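PDB 4MTN: transcription termination factor NusA, which probably takes part in both transcription termination and antitermination, binding the core RNA polymerase and nascent RNA. Local coordinates for residues A[109-113]-A[177-182]. Sequence-based numbering, arbitrary orientation.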
loop_
_atom_site.group_PDB
_atom_site.type_symbol
_atom_site.label_atom_id
_atom_site.label_comp_id
_atom_site.label_asym_id
_atom_site.label_seq_id
_atom_site.Cartn_x
_atom_site.Cartn_y
_atom_site.Cartn_z
ATOM N N ARG A 109 -11.407 1.400 2.905
ATOM C CA ARG A 109 -10.033 1.147 2.476
ATOM C C ARG A 109 -9.469 -0.129 3.096
ATOM O O ARG A 109 -9.493 -0.308 4.313
ATOM C CB ARG A 109 -9.134 2.339 2.816
ATOM C CG ARG A 109 -9.381 3.560 1.947
ATOM C CD ARG A 109 -8.275 4.595 2.095
ATOM N NE ARG A 109 -6.954 4.028 1.836
ATOM C CZ ARG A 109 -5.996 3.921 2.750
ATOM N NH1 ARG A 109 -6.207 4.353 3.986
ATOM N NH2 ARG A 109 -4.824 3.391 2.430
ATOM N N GLY A 110 -8.966 -1.014 2.241
ATOM C CA GLY A 110 -8.421 -2.284 2.682
ATOM C C GLY A 110 -9.463 -3.385 2.717
ATOM O O GLY A 110 -9.153 -4.528 3.050
ATOM N N GLN A 111 -10.700 -3.044 2.368
ATOM C CA GLN A 111 -11.803 -4.001 2.423
ATOM C C GLN A 111 -12.240 -4.466 1.040
ATOM O O GLN A 111 -12.209 -3.701 0.077
ATOM C CB GLN A 111 -12.998 -3.394 3.162
ATOM C CG GLN A 111 -12.736 -3.119 4.627
ATOM C CD GLN A 111 -12.468 -4.387 5.411
ATOM O OE1 GLN A 111 -13.080 -5.424 5.159
ATOM N NE2 GLN A 111 -11.543 -4.311 6.360
ATOM N N ILE A 112 -12.659 -5.725 0.957
ATOM C CA ILE A 112 -13.100 -6.314 -0.301
ATOM C C ILE A 112 -14.408 -5.698 -0.786
ATOM O O ILE A 112 -15.371 -5.582 -0.030
ATOM C CB ILE A 112 -13.281 -7.845 -0.177
ATOM C CG1 ILE A 112 -11.920 -8.542 -0.149
ATOM C CG2 ILE A 112 -14.109 -8.389 -1.331
ATOM C CD1 ILE A 112 -12.012 -10.055 -0.142
ATOM N N VAL A 113 -14.423 -5.296 -2.053
ATOM C CA VAL A 113 -15.630 -4.804 -2.700
ATOM C C VAL A 113 -15.814 -5.568 -4.007
ATOM O O VAL A 113 -14.838 -5.897 -4.679
ATOM C CB VAL A 113 -15.556 -3.280 -2.959
ATOM C CG1 VAL A 113 -16.745 -2.805 -3.772
ATOM C CG2 VAL A 113 -15.489 -2.524 -1.640
ATOM N N ASP A 177 -3.393 -6.499 1.455
ATOM C CA ASP A 177 -4.673 -6.522 2.154
ATOM C C ASP A 177 -5.690 -7.438 1.479
ATOM O O ASP A 177 -6.589 -7.954 2.138
ATOM C CB ASP A 177 -5.252 -5.110 2.266
ATOM C CG ASP A 177 -4.526 -4.262 3.292
ATOM O OD1 ASP A 177 -3.762 -4.828 4.101
ATOM O OD2 ASP A 177 -4.727 -3.030 3.292
ATOM N N PHE A 178 -5.550 -7.638 0.172
ATOM C CA PHE A 178 -6.459 -8.521 -0.556
ATOM C C PHE A 178 -6.330 -9.957 -0.056
ATOM O O PHE A 178 -7.329 -10.648 0.142
ATOM C CB PHE A 178 -6.190 -8.466 -2.061
ATOM C CG PHE A 178 -7.257 -9.128 -2.891
ATOM C CD1 PHE A 178 -8.569 -9.174 -2.448
ATOM C CD2 PHE A 178 -6.946 -9.715 -4.105
ATOM C CE1 PHE A 178 -9.552 -9.783 -3.205
ATOM C CE2 PHE A 178 -7.925 -10.328 -4.868
ATOM C CZ PHE A 178 -9.229 -10.363 -4.416
ATOM N N VAL A 179 -5.092 -10.400 0.144
ATOM C CA VAL A 179 -4.828 -11.734 0.667
ATOM C C VAL A 179 -5.340 -11.861 2.096
ATOM O O VAL A 179 -5.949 -12.868 2.465
ATOM C CB VAL A 179 -3.323 -12.064 0.632
ATOM C CG1 VAL A 179 -3.056 -13.411 1.284
ATOM C CG2 VAL A 179 -2.815 -12.048 -0.796
ATOM N N ARG A 180 -5.092 -10.824 2.892
ATOM C CA ARG A 180 -5.504 -10.798 4.291
ATOM C C ARG A 180 -7.015 -10.956 4.427
ATOM O O ARG A 180 -7.493 -11.691 5.288
ATOM C CB ARG A 180 -5.045 -9.496 4.953
ATOM C CG ARG A 180 -5.371 -9.397 6.430
ATOM C CD ARG A 180 -4.947 -8.053 7.003
ATOM N NE ARG A 180 -3.498 -7.928 7.125
ATOM C CZ ARG A 180 -2.818 -8.186 8.238
ATOM N NH1 ARG A 180 -3.458 -8.588 9.328
ATOM N NH2 ARG A 180 -1.499 -8.045 8.262
ATOM N N ARG A 181 -7.761 -10.271 3.567
ATOM C CA ARG A 181 -9.217 -10.356 3.581
ATOM C C ARG A 181 -9.698 -11.746 3.178
ATOM O O ARG A 181 -10.559 -12.328 3.835
ATOM C CB ARG A 181 -9.830 -9.311 2.645
ATOM C CG ARG A 181 -9.568 -7.861 3.024
ATOM C CD ARG A 181 -10.337 -7.440 4.264
ATOM N NE ARG A 181 -9.580 -7.667 5.490
ATOM C CZ ARG A 181 -8.690 -6.813 5.987
ATOM N NH1 ARG A 181 -8.440 -5.673 5.360
ATOM N NH2 ARG A 181 -8.050 -7.101 7.113
ATOM N N LEU A 182 -9.137 -12.266 2.090
ATOM C CA LEU A 182 -9.530 -13.569 1.564
ATOM C C LEU A 182 -9.271 -14.689 2.566
ATOM O O LEU A 182 -10.046 -15.642 2.658
ATOM C CB LEU A 182 -8.796 -13.858 0.255
ATOM C CG LEU A 182 -9.238 -13.032 -0.953
ATOM C CD1 LEU A 182 -8.317 -13.281 -2.135
ATOM C CD2 LEU A 182 -10.680 -13.348 -1.315
#
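The S1 domain, a five-stranded OB-fold barrel, meets here the helix 176-186 that follows its last strand: residues 109-113, the lead-in and first two residues of strand 112-120, pack against the first turns of that helix, beside the KH region. Ile-112 points toward the helix in an extended m,t rotamer, so that CD1 reaches 3.7 Å from Leu-182 CD2 and 3.9 Å from Phe-178 CE1, at the edge of the ring. Phe-178 (t) and Leu-182 (m,t) leave the helix sideways and converge on this methyl; both also touch Leu-240, while Phe-178 and Ile-112 share Val-156 of strand 152-162. Arg-181 CB lies 3.6 Å from Ile-112 CG1; beyond it the side chain bends through m, m and p torsions, bringing the guanidinium to Gly-110. Gln-111, its CA-to-CB bond pointing away, curls back (m,m) and sets NE2 over one guanidinium face. Arg-181 NE forms a salt bridge with Glu-184. Gly-110 has phi near 90°, where a CB would jam against the preceding carbonyl and crowd Asp-177 OD2. Gly-110 O accepts a 2.7 Å hydrogen bond from Arg-181 NH1.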